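Local coordinates for protein (hdlp (histone deacetylase-like protein)) (Aquifex aeolicus, PDB 1C3P) that probably removes acetyl groups from acetylated lysine or a related substrate as a zinc-dependent member of the histone deacetylase family, at residues L40-E43 and K44-I47; F286-G289 and V290-G293. All blocks are in the same frame, centred on the assembly; numbering follows the deposited sequence.

Interaction 1: residues L40-E43 and K44-I47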
# COMPACT_ATOMS: atom_id res chain seq x y z
N LEU A 40 1.69 -18.13 -13.20
CA LEU A 40 1.54 -16.78 -13.74
C LEU A 40 2.80 -15.92 -13.61
O LEU A 40 2.75 -14.71 -13.79
CB LEU A 40 0.36 -16.07 -13.08
CG LEU A 40 -1.02 -16.65 -13.42
CD1 LEU A 40 -2.10 -15.83 -12.73
CD2 LEU A 40 -1.23 -16.62 -14.92
N ILE A 41 3.93 -16.56 -13.32
CA ILE A 41 5.17 -15.83 -13.22
C ILE A 41 6.40 -16.69 -13.57
O ILE A 41 6.45 -17.87 -13.24
CB ILE A 41 5.34 -15.23 -11.79
CG1 ILE A 41 6.58 -14.34 -11.75
CG2 ILE A 41 5.47 -16.33 -10.75
CD1 ILE A 41 6.50 -13.22 -12.72
N ASP A 42 7.37 -16.09 -14.25
CA ASP A 42 8.59 -16.79 -14.63
C ASP A 42 9.78 -16.18 -13.90
O ASP A 42 9.77 -14.99 -13.59
CB ASP A 42 8.82 -16.69 -16.14
CG ASP A 42 7.66 -17.23 -16.94
OD1 ASP A 42 7.24 -18.38 -16.67
OD2 ASP A 42 7.15 -16.51 -17.83
N GLU A 43 10.81 -16.99 -13.64
CA GLU A 43 12.01 -16.53 -12.93
C GLU A 43 12.62 -15.23 -13.40
O GLU A 43 13.05 -14.40 -12.58
CB GLU A 43 13.12 -17.58 -12.98
CG GLU A 43 12.88 -18.81 -12.13
CD GLU A 43 14.12 -19.70 -12.09
OE1 GLU A 43 15.18 -19.20 -11.65
OE2 GLU A 43 14.04 -20.88 -12.48
N LYS A 44 12.69 -15.04 -14.70
CA LYS A 44 13.31 -13.83 -15.22
C LYS A 44 12.51 -12.55 -15.04
O LYS A 44 12.98 -11.46 -15.37
CB LYS A 44 13.71 -14.08 -16.68
CG LYS A 44 14.74 -15.22 -16.74
CD LYS A 44 15.22 -15.58 -18.13
CE LYS A 44 16.25 -16.71 -18.04
NZ LYS A 44 16.75 -17.13 -19.38
N GLU A 45 11.31 -12.67 -14.49
CA GLU A 45 10.44 -11.51 -14.23
C GLU A 45 10.61 -11.10 -12.76
O GLU A 45 10.21 -10.00 -12.36
CB GLU A 45 8.96 -11.87 -14.46
CG GLU A 45 8.57 -12.09 -15.92
CD GLU A 45 7.15 -12.60 -16.08
OE1 GLU A 45 6.84 -13.69 -15.54
OE2 GLU A 45 6.33 -11.93 -16.74
N LEU A 46 11.22 -11.97 -11.97
CA LEU A 46 11.40 -11.70 -10.55
C LEU A 46 12.76 -11.13 -10.17
O LEU A 46 13.80 -11.65 -10.57
CB LEU A 46 11.15 -12.98 -9.75
CG LEU A 46 11.30 -12.92 -8.22
CD1 LEU A 46 10.19 -12.04 -7.66
CD2 LEU A 46 11.20 -14.32 -7.63
N ILE A 47 12.75 -10.04 -9.42
CA ILE A 47 14.00 -9.44 -8.94
C ILE A 47 14.01 -9.70 -7.44
O ILE A 47 13.04 -9.37 -6.75
CB ILE A 47 14.05 -7.91 -9.21
CG1 ILE A 47 14.17 -7.66 -10.72
CG2 ILE A 47 15.24 -7.28 -8.49
CD1 ILE A 47 15.47 -8.15 -11.33
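Glu-45 reaches back over a short 3-10 turn to the backbone of Asp-42, just before the chain enters the edge strand 46-48 of the parallel sheet. The side chain of Glu-45, extended beyond CG, brings the carboxylate back along the turn, where Glu-45 OE1 accepts from Asp-42 N at 2.8 Å in a fairly straight hydrogen bond (158°). The exact place of OE1 is less sure, since it sits too close to the methyl end of Ile-41. This is a side-chain-to-backbone bond across the turn, and the backbone supplies the reverse link: Glu-45 N donates to Asp-42 O at 2.9 Å. One residue on, Leu-46 N meets Glu-43 O at 3.1 Å. Ile-41 slides past Glu-45 in the opposite direction, its CG1 anti to the backbone N (chi1 -174°) and its CD1 against CB of Glu-45 (3.3 Å). The carboxylate planes of Asp-42 and Glu-45 are 24° apart, with Asp-42 OD2 3.6 Å from Glu-45 OE1, a pairing of like charges that would tend to be unfavourable. Arg-316, a long and weak ion partner of OE1 that also touches Asp-42, may ease it. Trp-310, on helix 299-314, packs against both Ile-41 and Glu-45. Farther out, Glu-45 OE2 takes a weak hydrogen bond with Ser-314 OG, and Lys-44 O bonds to NZ of Lys-5.

Interaction 2: residues F286-G289 and V290-G293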
# COMPACT_ATOMS: atom_id res chain seq x y z
N PHE A 286 -2.47 9.21 -15.84
CA PHE A 286 -1.08 9.62 -15.74
C PHE A 286 -0.03 8.76 -16.43
O PHE A 286 1.17 9.03 -16.31
CB PHE A 286 -0.70 9.80 -14.27
CG PHE A 286 -1.39 10.96 -13.61
CD1 PHE A 286 -2.44 10.75 -12.71
CD2 PHE A 286 -1.02 12.27 -13.92
CE1 PHE A 286 -3.10 11.83 -12.13
CE2 PHE A 286 -1.68 13.36 -13.34
CZ PHE A 286 -2.72 13.14 -12.44
N GLY A 287 -0.46 7.74 -17.16
CA GLY A 287 0.50 6.89 -17.83
C GLY A 287 1.12 5.93 -16.83
O GLY A 287 0.52 5.66 -15.78
N GLU A 288 2.31 5.44 -17.14
CA GLU A 288 2.99 4.50 -16.26
C GLU A 288 3.70 5.17 -15.08
O GLU A 288 4.27 6.26 -15.21
CB GLU A 288 4.02 3.67 -17.03
CG GLU A 288 3.42 2.73 -18.08
CD GLU A 288 2.42 1.75 -17.49
OE1 GLU A 288 2.74 1.10 -16.47
OE2 GLU A 288 1.32 1.61 -18.05
N GLY A 289 3.66 4.50 -13.94
CA GLY A 289 4.29 5.00 -12.73
C GLY A 289 4.93 3.87 -11.96
O GLY A 289 5.05 2.77 -12.49
N VAL A 290 5.34 4.13 -10.72
CA VAL A 290 5.97 3.14 -9.87
C VAL A 290 4.85 2.56 -8.99
O VAL A 290 4.13 3.31 -8.33
CB VAL A 290 7.08 3.80 -9.00
CG1 VAL A 290 7.72 2.79 -8.03
CG2 VAL A 290 8.15 4.39 -9.92
N TYR A 291 4.71 1.23 -9.00
CA TYR A 291 3.65 0.56 -8.25
C TYR A 291 4.10 -0.16 -6.97
O TYR A 291 5.04 -0.97 -6.98
CB TYR A 291 2.92 -0.41 -9.17
CG TYR A 291 2.58 0.23 -10.50
CD1 TYR A 291 3.12 -0.26 -11.70
CD2 TYR A 291 1.78 1.36 -10.55
CE1 TYR A 291 2.86 0.38 -12.92
CE2 TYR A 291 1.52 2.01 -11.76
CZ TYR A 291 2.06 1.52 -12.93
OH TYR A 291 1.78 2.18 -14.11
N LEU A 292 3.41 0.14 -5.88
CA LEU A 292 3.73 -0.43 -4.57
C LEU A 292 2.54 -1.16 -3.98
O LEU A 292 1.40 -0.88 -4.35
CB LEU A 292 4.13 0.69 -3.60
CG LEU A 292 5.21 1.69 -4.03
CD1 LEU A 292 5.41 2.74 -2.90
CD2 LEU A 292 6.50 0.97 -4.33
N GLY A 293 2.81 -2.07 -3.04
CA GLY A 293 1.73 -2.78 -2.39
C GLY A 293 1.16 -1.88 -1.30
O GLY A 293 1.23 -0.65 -1.39
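Tyr-291, at the second position of strand 290-292, turns its ring back over Gly-289 to reach Glu-288. With CG beside its own backbone N (chi1 -47°), the bond from CB aims the ring at the incoming loop. Gly-289 O lies 3.2 Å above one ring face, offset toward the rim, and is nearest to CE1 and CZ of Tyr-291. At the tip, OH takes part in two bonds within the loop. Tyr-291 OH accepts from Gly-289 N at 3.0 Å, nearly straight at 163°, and donates to Glu-288 OE1 at 2.8 Å. OE1 lies near the plane of the ring, but the hydroxyl meets the carboxylate from above, 65° out of its plane. The other oxygen, Glu-288 OE2, is salt-bridged to Arg-283, which fixes the carboxylate. A phenylalanine here would keep the ring but would probably leave the N-H of Gly-289 and the OE1 of Glu-288 without this shared partner. Gly-287, with positive phi, ends helix 272-286, and the loop then enters the strand between 122-125 and 250-254; the ring packs on Val-122, Phe-124 and Leu-253 and meets Phe-279 of that helix edge-to-face.

In the fold
From the N terminus, strand 4-8 lies one in from the edge of the sheet, and helix 28-37 follows. Interaction 1 then closes the turn that brings the chain from this helix into strand 46-48, an outermost strand paired with 4-8. Much later, interaction 2 closes another helix-to-strand loop, from helix 272-286 into strand 290-292, which lies inside the same parallel sheet between 122-125 and 250-254. The two are in series along the chain and neither nest nor cross. The centres of interactions 1 and 2 are about 19 Å apart. Their nearest atoms are about 12 Å apart, so they share the sheet without touching: one at the surface, one buried. Both lie away from the zinc site.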